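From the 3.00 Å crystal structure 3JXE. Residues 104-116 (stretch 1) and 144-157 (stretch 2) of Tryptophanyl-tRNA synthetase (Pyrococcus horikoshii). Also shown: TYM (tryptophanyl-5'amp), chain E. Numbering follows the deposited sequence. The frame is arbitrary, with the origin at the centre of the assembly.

Stretch 1 (104-116) FGVNLYIQITDDE
Stretch 2, residues 144-157: GFDPDKTFIFQNSE

Two parallel strands pair edge to edge, and a cluster of polar side chains ties their C-terminal ends together. Strands 108-112 and 150-154 run 12° apart, with axes 4.7 Å apart at closest approach. Leu 108 pairs with Thr 150, Ile 110 with Ile 152 and Ile 112 with Gln 154; CA-CA distances are 4.5 to 4.8 Å.

The hydrogen bonds alternate as parallel pairing requires. Phe 151 N donates to Leu 108 O (2.7 Å), Ile 110 N to Phe 151 O (2.8 Å), Phe 153 N to Ile 110 O (3.0 Å) and Ile 112 N to Phe 153 O (2.9 Å). The bond from Leu 108 N to Lys 149 O (2.8 Å) is weak because it is bent to 126°.

Leu 108, Ile 110, Thr 150 and Ile 152 share one face. Ile 110 (m, t) sets CD1 over a face of the Phe 145 ring, 4.1 Å from its CE1. On the other face, Phe 153 (chi1 p) swings its ring under Gln 111, whose CA lies 4.1 Å from the ring centroid.

Beyond the strands, Asp 114 (p) OD2 accepts from Gln 154 NE2 (2.8 Å) and Ser 156 OG (2.5 Å). Asn 155 (m) bridges: OD1 accepts from Gln 111 NE2 (2.9 Å), and ND2 donates to Asp 115 OD1 (2.8 Å).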

ATOM      1  N   PHE B 104      22.255  -3.067  24.365  1.00 75.76           N
ATOM      2  CA  PHE B 104      22.167  -1.649  23.995  1.00 75.11           C
ATOM      3  C   PHE B 104      20.894  -0.962  24.485  1.00 74.61           C
ATOM      4  O   PHE B 104      20.823   0.267  24.516  1.00 74.56           O
ATOM      5  CB  PHE B 104      22.305  -1.464  22.481  1.00 75.18           C
ATOM      6  CG  PHE B 104      23.686  -1.739  21.953  1.00 75.18           C
ATOM      7  CD1 PHE B 104      23.951  -2.897  21.231  1.00 75.19           C
ATOM      8  CD2 PHE B 104      24.720  -0.833  22.168  1.00 75.31           C
ATOM      9  CE1 PHE B 104      25.227  -3.156  20.734  1.00 75.23           C
ATOM     10  CE2 PHE B 104      26.001  -1.082  21.676  1.00 75.51           C
ATOM     11  CZ  PHE B 104      26.254  -2.246  20.957  1.00 75.35           C
ATOM     12  N   GLY B 105      19.893  -1.758  24.855  1.00 74.06           N
ATOM     13  CA  GLY B 105      18.636  -1.242  25.406  1.00 73.40           C
ATOM     14  C   GLY B 105      17.888  -0.300  24.481  1.00 72.94           C
ATOM     15  O   GLY B 105      17.559   0.824  24.865  1.00 72.99           O
ATOM     16  N   VAL B 106      17.620  -0.764  23.263  1.00 72.42           N
ATOM     17  CA  VAL B 106      16.949   0.048  22.245  1.00 71.78           C
ATOM     18  C   VAL B 106      15.615  -0.565  21.813  1.00 71.30           C
ATOM     19  O   VAL B 106      15.324  -1.723  22.126  1.00 71.27           O
ATOM     20  CB  VAL B 106      17.851   0.283  21.001  1.00 71.81           C
ATOM     21  CG1 VAL B 106      19.080   1.101  21.373  1.00 71.91           C
ATOM     22  CG2 VAL B 106      18.261  -1.039  20.360  1.00 71.83           C
ATOM     23  N   ASN B 107      14.812   0.224  21.101  1.00 70.66           N
ATOM     24  CA  ASN B 107      13.542  -0.246  20.549  1.00 70.04           C
ATOM     25  C   ASN B 107      13.735  -1.245  19.408  1.00 69.55           C
ATOM     26  O   ASN B 107      14.762  -1.228  18.722  1.00 69.52           O
ATOM     27  CB  ASN B 107      12.695   0.936  20.075  1.00 70.09           C
ATOM     28  CG  ASN B 107      12.212   1.805  21.218  1.00 70.17           C
ATOM     29  OD1 ASN B 107      11.608   1.318  22.181  1.00 70.01           O
ATOM     30  ND2 ASN B 107      12.468   3.103  21.115  1.00 70.61           N
ATOM     31  N   LEU B 108      12.743  -2.111  19.213  1.00 68.83           N
ATOM     32  CA  LEU B 108      12.808  -3.133  18.175  1.00 68.17           C
ATOM     33  C   LEU B 108      11.495  -3.216  17.416  1.00 67.65           C
ATOM     34  O   LEU B 108      10.432  -3.368  18.016  1.00 67.61           O
ATOM     35  CB  LEU B 108      13.124  -4.498  18.787  1.00 68.22           C
ATOM     36  CG  LEU B 108      13.948  -5.531  18.006  1.00 68.39           C
ATOM     37  CD1 LEU B 108      13.708  -6.899  18.609  1.00 68.68           C
ATOM     38  CD2 LEU B 108      13.658  -5.571  16.505  1.00 68.58           C
ATOM     39  N   TYR B 109      11.579  -3.122  16.093  1.00 66.99           N
ATOM     40  CA  TYR B 109      10.407  -3.261  15.236  1.00 66.34           C
ATOM     41  C   TYR B 109      10.521  -4.517  14.382  1.00 65.88           C
ATOM     42  O   TYR B 109      11.495  -4.695  13.647  1.00 65.88           O
ATOM     43  CB  TYR B 109      10.218  -2.014  14.371  1.00 66.31           C
ATOM     44  CG  TYR B 109      10.084  -0.743  15.178  1.00 66.09           C
ATOM     45  CD1 TYR B 109      11.208   0.010  15.515  1.00 65.88           C
ATOM     46  CD2 TYR B 109       8.837  -0.301  15.615  1.00 65.97           C
ATOM     47  CE1 TYR B 109      11.095   1.174  16.263  1.00 65.97           C
ATOM     48  CE2 TYR B 109       8.711   0.867  16.361  1.00 66.07           C
ATOM     49  CZ  TYR B 109       9.846   1.597  16.682  1.00 66.19           C
ATOM     50  OH  TYR B 109       9.735   2.753  17.421  1.00 66.55           O
ATOM     51  N   ILE B 110       9.530  -5.396  14.505  1.00 65.20           N
ATOM     52  CA  ILE B 110       9.526  -6.653  13.767  1.00 64.54           C
ATOM     53  C   ILE B 110       8.376  -6.675  12.769  1.00 64.15           C
ATOM     54  O   ILE B 110       7.202  -6.656  13.153  1.00 64.07           O
ATOM     55  CB  ILE B 110       9.496  -7.884  14.708  1.00 64.54           C
ATOM     56  CG1 ILE B 110      10.777  -7.929  15.551  1.00 64.41           C
ATOM     57  CG2 ILE B 110       9.350  -9.175  13.902  1.00 64.44           C
ATOM     58  CD1 ILE B 110      10.702  -8.814  16.780  1.00 64.46           C
ATOM     59  N   GLN B 111       8.731  -6.702  11.487  1.00 63.66           N
ATOM     60  CA  GLN B 111       7.753  -6.685  10.409  1.00 63.20           C
ATOM     61  C   GLN B 111       7.440  -8.095   9.932  1.00 62.92           C
ATOM     62  O   GLN B 111       8.339  -8.852   9.565  1.00 62.92           O
ATOM     63  CB  GLN B 111       8.250  -5.831   9.241  1.00 63.19           C
ATOM     64  CG  GLN B 111       7.226  -5.652   8.124  1.00 63.02           C
ATOM     65  CD  GLN B 111       7.791  -4.939   6.915  1.00 63.10           C
ATOM     66  OE1 GLN B 111       8.933  -5.180   6.510  1.00 63.19           O
ATOM     67  NE2 GLN B 111       6.989  -4.060   6.324  1.00 63.02           N
ATOM     68  N   ILE B 112       6.155  -8.437   9.940  1.00 62.51           N
ATOM     69  CA  ILE B 112       5.697  -9.728   9.448  1.00 62.12           C
ATOM     70  C   ILE B 112       4.974  -9.512   8.123  1.00 61.90           C
ATOM     71  O   ILE B 112       3.823  -9.066   8.086  1.00 61.84           O
ATOM     72  CB  ILE B 112       4.807 -10.458  10.489  1.00 62.14           C
ATOM     73  CG1 ILE B 112       5.498 -10.497  11.863  1.00 61.93           C
ATOM     74  CG2 ILE B 112       4.422 -11.858  10.006  1.00 62.04           C
ATOM     75  CD1 ILE B 112       6.845 -11.213  11.899  1.00 61.73           C
ATOM     76  N   THR B 113       5.675  -9.829   7.037  1.00 61.65           N
ATOM     77  CA  THR B 113       5.232  -9.486   5.687  1.00 61.35           C
ATOM     78  C   THR B 113       4.259 -10.516   5.118  1.00 61.23           C
ATOM     79  O   THR B 113       4.574 -11.233   4.167  1.00 61.18           O
ATOM     80  CB  THR B 113       6.432  -9.288   4.728  1.00 61.31           C
ATOM     81  OG1 THR B 113       7.144 -10.521   4.586  1.00 61.04           O
ATOM     82  CG2 THR B 113       7.384  -8.214   5.258  1.00 61.30           C
ATOM     83  N   ASP B 114       3.073 -10.579   5.716  1.00 61.13           N
ATOM     84  CA  ASP B 114       2.007 -11.465   5.249  1.00 61.08           C
ATOM     85  C   ASP B 114       1.382 -10.968   3.942  1.00 60.99           C
ATOM     86  O   ASP B 114       0.659 -11.705   3.270  1.00 61.01           O
ATOM     87  CB  ASP B 114       0.938 -11.659   6.335  1.00 61.11           C
ATOM     88  CG  ASP B 114       0.309 -10.348   6.800  1.00 61.12           C
ATOM     89  OD1 ASP B 114       0.935  -9.273   6.659  1.00 61.19           O
ATOM     90  OD2 ASP B 114      -0.822 -10.402   7.326  1.00 60.90           O
ATOM     91  N   ASP B 115       1.667  -9.715   3.597  1.00 60.90           N
ATOM     92  CA  ASP B 115       1.279  -9.155   2.308  1.00 60.86           C
ATOM     93  C   ASP B 115       2.230  -9.605   1.198  1.00 60.79           C
ATOM     94  O   ASP B 115       1.780 -10.006   0.126  1.00 60.88           O
ATOM     95  CB  ASP B 115       1.196  -7.626   2.375  1.00 60.85           C
ATOM     96  CG  ASP B 115       2.480  -6.978   2.879  1.00 61.00           C
ATOM     97  OD1 ASP B 115       3.299  -7.658   3.535  1.00 60.90           O
ATOM     98  OD2 ASP B 115       2.662  -5.771   2.627  1.00 61.50           O
ATOM     99  N   GLU B 116       3.535  -9.545   1.466  1.00 60.67           N
ATOM    100  CA  GLU B 116       4.558  -9.974   0.513  1.00 60.57           C
ATOM    101  C   GLU B 116       4.326 -11.408   0.074  1.00 60.64           C
ATOM    102  O   GLU B 116       4.246 -11.699  -1.119  1.00 60.76           O
ATOM    103  CB  GLU B 116       5.953  -9.866   1.131  1.00 60.46           C
ATOM    104  CG  GLU B 116       7.078 -10.400   0.242  1.00 60.45           C
ATOM    105  CD  GLU B 116       8.407 -10.556   0.969  1.00 60.60           C
ATOM    106  OE1 GLU B 116       8.459 -10.359   2.202  1.00 60.65           O
ATOM    107  OE2 GLU B 116       9.410 -10.880   0.300  1.00 60.73           O
ATOM    108  N   GLY B 144      12.630 -14.265  23.085  1.00 70.57           N
ATOM    109  CA  GLY B 144      12.655 -13.443  24.291  1.00 70.85           C
ATOM    110  C   GLY B 144      13.163 -12.034  24.058  1.00 71.05           C
ATOM    111  O   GLY B 144      14.368 -11.786  24.109  1.00 71.01           O
ATOM    112  N   PHE B 145      12.234 -11.115  23.802  1.00 71.29           N
ATOM    113  CA  PHE B 145      12.549  -9.699  23.612  1.00 71.52           C
ATOM    114  C   PHE B 145      11.918  -8.860  24.723  1.00 71.78           C
ATOM    115  O   PHE B 145      10.992  -9.317  25.398  1.00 71.86           O
ATOM    116  CB  PHE B 145      12.047  -9.213  22.248  1.00 71.44           C
ATOM    117  CG  PHE B 145      12.629  -9.959  21.078  1.00 71.29           C
ATOM    118  CD1 PHE B 145      11.874 -10.909  20.401  1.00 71.02           C
ATOM    119  CD2 PHE B 145      13.930  -9.712  20.652  1.00 71.23           C
ATOM    120  CE1 PHE B 145      12.407 -11.600  19.318  1.00 70.91           C
ATOM    121  CE2 PHE B 145      14.468 -10.399  19.567  1.00 71.00           C
ATOM    122  CZ  PHE B 145      13.706 -11.345  18.903  1.00 70.89           C
ATOM    123  N   ASP B 146      12.421  -7.637  24.904  1.00 72.02           N
ATOM    124  CA  ASP B 146      11.868  -6.698  25.883  1.00 72.27           C
ATOM    125  C   ASP B 146      10.402  -6.406  25.556  1.00 72.31           C
ATOM    126  O   ASP B 146      10.100  -5.899  24.478  1.00 72.32           O
ATOM    127  CB  ASP B 146      12.683  -5.399  25.903  1.00 72.40           C
ATOM    128  CG  ASP B 146      12.361  -4.509  27.105  1.00 72.91           C
ATOM    129  OD1 ASP B 146      11.165  -4.291  27.413  1.00 73.20           O
ATOM    130  OD2 ASP B 146      13.318  -4.005  27.734  1.00 73.39           O
ATOM    131  N   PRO B 147       9.487  -6.728  26.492  1.00 72.40           N
ATOM    132  CA  PRO B 147       8.043  -6.618  26.247  1.00 72.46           C
ATOM    133  C   PRO B 147       7.545  -5.176  26.124  1.00 72.48           C
ATOM    134  O   PRO B 147       6.377  -4.954  25.799  1.00 72.56           O
ATOM    135  CB  PRO B 147       7.419  -7.284  27.485  1.00 72.48           C
ATOM    136  CG  PRO B 147       8.543  -7.990  28.183  1.00 72.53           C
ATOM    137  CD  PRO B 147       9.770  -7.218  27.852  1.00 72.41           C
ATOM    138  N   ASP B 148       8.426  -4.213  26.378  1.00 72.43           N
ATOM    139  CA  ASP B 148       8.060  -2.800  26.343  1.00 72.39           C
ATOM    140  C   ASP B 148       8.873  -2.000  25.326  1.00 72.11           C
ATOM    141  O   ASP B 148       8.551  -0.847  25.027  1.00 72.15           O
ATOM    142  CB  ASP B 148       8.193  -2.190  27.741  1.00 72.59           C
ATOM    143  CG  ASP B 148       7.164  -2.738  28.719  1.00 73.24           C
ATOM    144  OD1 ASP B 148       6.003  -2.984  28.308  1.00 73.56           O
ATOM    145  OD2 ASP B 148       7.519  -2.919  29.906  1.00 73.97           O
ATOM    146  N   LYS B 149       9.924  -2.620  24.796  1.00 71.68           N
ATOM    147  CA  LYS B 149      10.751  -1.994  23.769  1.00 71.27           C
ATOM    148  C   LYS B 149      10.771  -2.804  22.468  1.00 70.74           C
ATOM    149  O   LYS B 149      11.754  -2.777  21.724  1.00 70.72           O
ATOM    150  CB  LYS B 149      12.169  -1.746  24.297  1.00 71.40           C
ATOM    151  CG  LYS B 149      12.250  -0.611  25.314  1.00 72.08           C
ATOM    152  CD  LYS B 149      13.681  -0.137  25.546  1.00 73.23           C
ATOM    153  CE  LYS B 149      14.443  -1.067  26.482  1.00 73.91           C
ATOM    154  NZ  LYS B 149      15.700  -0.436  26.974  1.00 74.45           N
ATOM    155  N   THR B 150       9.674  -3.513  22.199  1.00 69.99           N
ATOM    156  CA  THR B 150       9.536  -4.306  20.978  1.00 69.27           C
ATOM    157  C   THR B 150       8.117  -4.220  20.421  1.00 68.69           C
ATOM    158  O   THR B 150       7.139  -4.362  21.156  1.00 68.66           O
ATOM    159  CB  THR B 150       9.938  -5.793  21.195  1.00 69.33           C
ATOM    160  OG1 THR B 150      11.241  -5.862  21.793  1.00 69.37           O
ATOM    161  CG2 THR B 150       9.963  -6.555  19.874  1.00 69.31           C
ATOM    162  N   PHE B 151       8.020  -3.974  19.117  1.00 67.98           N
ATOM    163  CA  PHE B 151       6.742  -3.933  18.418  1.00 67.23           C
ATOM    164  C   PHE B 151       6.740  -4.926  17.260  1.00 66.81           C
ATOM    165  O   PHE B 151       7.533  -4.810  16.322  1.00 66.74           O
ATOM    166  CB  PHE B 151       6.446  -2.509  17.927  1.00 67.21           C
ATOM    167  CG  PHE B 151       5.134  -2.363  17.192  1.00 66.76           C
ATOM    168  CD1 PHE B 151       5.070  -1.637  16.008  1.00 66.51           C
ATOM    169  CD2 PHE B 151       3.966  -2.938  17.684  1.00 66.52           C
ATOM    170  CE1 PHE B 151       3.864  -1.483  15.326  1.00 66.45           C
ATOM    171  CE2 PHE B 151       2.755  -2.794  17.007  1.00 66.43           C
ATOM    172  CZ  PHE B 151       2.705  -2.064  15.827  1.00 66.40           C
ATOM    173  N   ILE B 152       5.854  -5.912  17.350  1.00 66.24           N
ATOM    174  CA  ILE B 152       5.677  -6.899  16.292  1.00 65.68           C
ATOM    175  C   ILE B 152       4.352  -6.623  15.592  1.00 65.27           C
ATOM    176  O   ILE B 152       3.290  -6.661  16.215  1.00 65.23           O
ATOM    177  CB  ILE B 152       5.712  -8.350  16.838  1.00 65.71           C
ATOM    178  CG1 ILE B 152       7.035  -8.615  17.569  1.00 65.69           C
ATOM    179  CG2 ILE B 152       5.514  -9.350  15.702  1.00 65.66           C
ATOM    180  CD1 ILE B 152       7.067  -9.908  18.371  1.00 65.74           C
ATOM    181  N   PHE B 153       4.430  -6.331  14.298  1.00 64.77           N
ATOM    182  CA  PHE B 153       3.248  -5.976  13.520  1.00 64.23           C
ATOM    183  C   PHE B 153       3.131  -6.773  12.226  1.00 63.96           C
ATOM    184  O   PHE B 153       4.108  -7.347  11.736  1.00 63.94           O
ATOM    185  CB  PHE B 153       3.223  -4.472  13.229  1.00 64.14           C
ATOM    186  CG  PHE B 153       4.325  -4.007  12.318  1.00 63.86           C
ATOM    187  CD1 PHE B 153       4.087  -3.822  10.961  1.00 63.52           C
ATOM    188  CD2 PHE B 153       5.597  -3.744  12.819  1.00 63.61           C
ATOM    189  CE1 PHE B 153       5.099  -3.393  10.115  1.00 63.36           C
ATOM    190  CE2 PHE B 153       6.617  -3.313  11.979  1.00 63.50           C
ATOM    191  CZ  PHE B 153       6.367  -3.133  10.626  1.00 63.45           C
ATOM    192  N   GLN B 154       1.921  -6.779  11.681  1.00 63.56           N
ATOM    193  CA  GLN B 154       1.602  -7.475  10.450  1.00 63.13           C
ATOM    194  C   GLN B 154       1.163  -6.422   9.439  1.00 62.85           C
ATOM    195  O   GLN B 154       0.272  -5.620   9.726  1.00 62.88           O
ATOM    196  CB  GLN B 154       0.454  -8.436  10.727  1.00 63.19           C
ATOM    197  CG  GLN B 154       0.673  -9.855  10.275  1.00 63.14           C
ATOM    198  CD  GLN B 154      -0.390 -10.783  10.826  1.00 62.93           C
ATOM    199  OE1 GLN B 154      -0.456 -11.023  12.031  1.00 62.73           O
ATOM    200  NE2 GLN B 154      -1.231 -11.311   9.943  1.00 63.03           N
ATOM    201  N   ASN B 155       1.785  -6.418   8.262  1.00 62.42           N
ATOM    202  CA  ASN B 155       1.518  -5.388   7.249  1.00 62.02           C
ATOM    203  C   ASN B 155       0.045  -5.221   6.876  1.00 61.74           C
ATOM    204  O   ASN B 155      -0.394  -4.115   6.558  1.00 61.79           O
ATOM    205  CB  ASN B 155       2.346  -5.635   5.987  1.00 61.98           C
ATOM    206  CG  ASN B 155       3.824  -5.348   6.183  1.00 62.14           C
ATOM    207  OD1 ASN B 155       4.212  -4.544   7.033  1.00 62.51           O
ATOM    208  ND2 ASN B 155       4.659  -6.003   5.382  1.00 62.21           N
ATOM    209  N   SER B 156      -0.706  -6.318   6.918  1.00 61.41           N
ATOM    210  CA  SER B 156      -2.134  -6.306   6.599  1.00 61.08           C
ATOM    211  C   SER B 156      -2.982  -5.737   7.739  1.00 60.93           C
ATOM    212  O   SER B 156      -4.133  -5.349   7.538  1.00 60.86           O
ATOM    213  CB  SER B 156      -2.609  -7.720   6.252  1.00 61.04           C
ATOM    214  OG  SER B 156      -2.545  -8.577   7.379  1.00 60.78           O
ATOM    215  N   GLU B 157      -2.401  -5.689   8.933  1.00 60.77           N
ATOM    216  CA  GLU B 157      -3.120  -5.296  10.137  1.00 60.66           C
ATOM    217  C   GLU B 157      -2.716  -3.894  10.582  1.00 60.51           C
ATOM    218  O   GLU B 157      -3.564  -3.012  10.722  1.00 60.44           O
ATOM    219  CB  GLU B 157      -2.837  -6.313  11.238  1.00 60.73           C
ATOM    220  CG  GLU B 157      -3.702  -6.194  12.468  1.00 60.88           C
ATOM    221  CD  GLU B 157      -3.173  -7.050  13.591  1.00 61.44           C
ATOM    222  OE1 GLU B 157      -1.949  -7.006  13.844  1.00 62.06           O
ATOM    223  OE2 GLU B 157      -3.976  -7.774  14.213  1.00 61.58           O
TER
HETATM  224  P   TYM E 900      12.489 -14.466   5.220  0.80 43.72           P
HETATM  225  O1P TYM E 900      11.191 -14.690   5.894  0.80 43.57           O
HETATM  226  O2P TYM E 900      12.790 -15.178   3.959  0.80 43.90           O
HETATM  227  O5' TYM E 900      13.678 -14.800   6.253  0.80 43.91           O
HETATM  228  C5' TYM E 900      13.673 -14.205   7.556  0.80 44.62           C
HETATM  229  C4' TYM E 900      15.101 -13.954   8.057  0.80 45.19           C
HETATM  230  O4' TYM E 900      15.881 -15.175   7.927  0.80 45.24           O
HETATM  231  C1' TYM E 900      17.072 -14.886   7.138  0.80 45.50           C
HETATM  232  N9  TYM E 900      17.379 -16.168   6.428  0.80 45.48           N
HETATM  233  C4  TYM E 900      18.416 -16.966   6.681  0.80 45.35           C
HETATM  234  N3  TYM E 900      19.449 -16.900   7.541  0.80 45.35           N
HETATM  235  C2  TYM E 900      20.371 -17.856   7.579  0.80 45.11           C
HETATM  236  N1  TYM E 900      20.307 -18.907   6.775  0.80 44.98           N
HETATM  237  C6  TYM E 900      19.301 -19.039   5.892  0.80 45.27           C
HETATM  238  N6  TYM E 900      19.252 -20.101   5.093  0.80 45.35           N
HETATM  239  C5  TYM E 900      18.319 -18.053   5.827  0.80 45.32           C
HETATM  240  N7  TYM E 900      17.227 -17.883   5.089  0.80 45.33           N
HETATM  241  C8  TYM E 900      16.652 -16.737   5.461  0.80 45.38           C
HETATM  242  C2' TYM E 900      16.679 -13.696   6.267  0.80 45.69           C
HETATM  243  O2' TYM E 900      17.832 -12.928   5.936  0.80 45.76           O
HETATM  244  C3' TYM E 900      15.801 -12.887   7.215  0.80 45.70           C
HETATM  245  O3' TYM E 900      16.624 -12.094   8.087  0.80 46.38           O
HETATM  246  NH3 TYM E 900      11.003 -10.268   3.050  0.80 43.19           N
HETATM  247  CA  TYM E 900      11.648 -10.779   4.266  0.80 43.21           C
HETATM  248  CB  TYM E 900      10.873 -10.306   5.497  0.80 43.13           C
HETATM  249  CG  TYM E 900      11.446  -8.976   6.076  0.80 42.78           C
HETATM  250  CD2 TYM E 900      12.704  -8.747   6.622  0.80 42.29           C
HETATM  251  CE2 TYM E 900      12.768  -7.403   7.012  0.80 42.20           C
HETATM  252  CE3 TYM E 900      13.805  -9.578   6.821  0.80 42.33           C
HETATM  253  CD1 TYM E 900      10.793  -7.794   6.150  0.80 42.80           C
HETATM  254  NE1 TYM E 900      11.611  -6.807   6.732  0.80 42.45           N
HETATM  255  CZ2 TYM E 900      13.925  -6.902   7.596  0.80 42.08           C
HETATM  256  CZ3 TYM E 900      14.966  -9.069   7.405  0.80 42.14           C
HETATM  257  CH2 TYM E 900      15.027  -7.731   7.793  0.80 42.04           C
HETATM  258  C   TYM E 900      11.666 -12.312   4.247  0.80 43.36           C
HETATM  259  O   TYM E 900      10.817 -12.939   3.610  0.80 43.36           O
HETATM  260  OPP TYM E 900      12.683 -12.872   4.982  0.80 43.46           O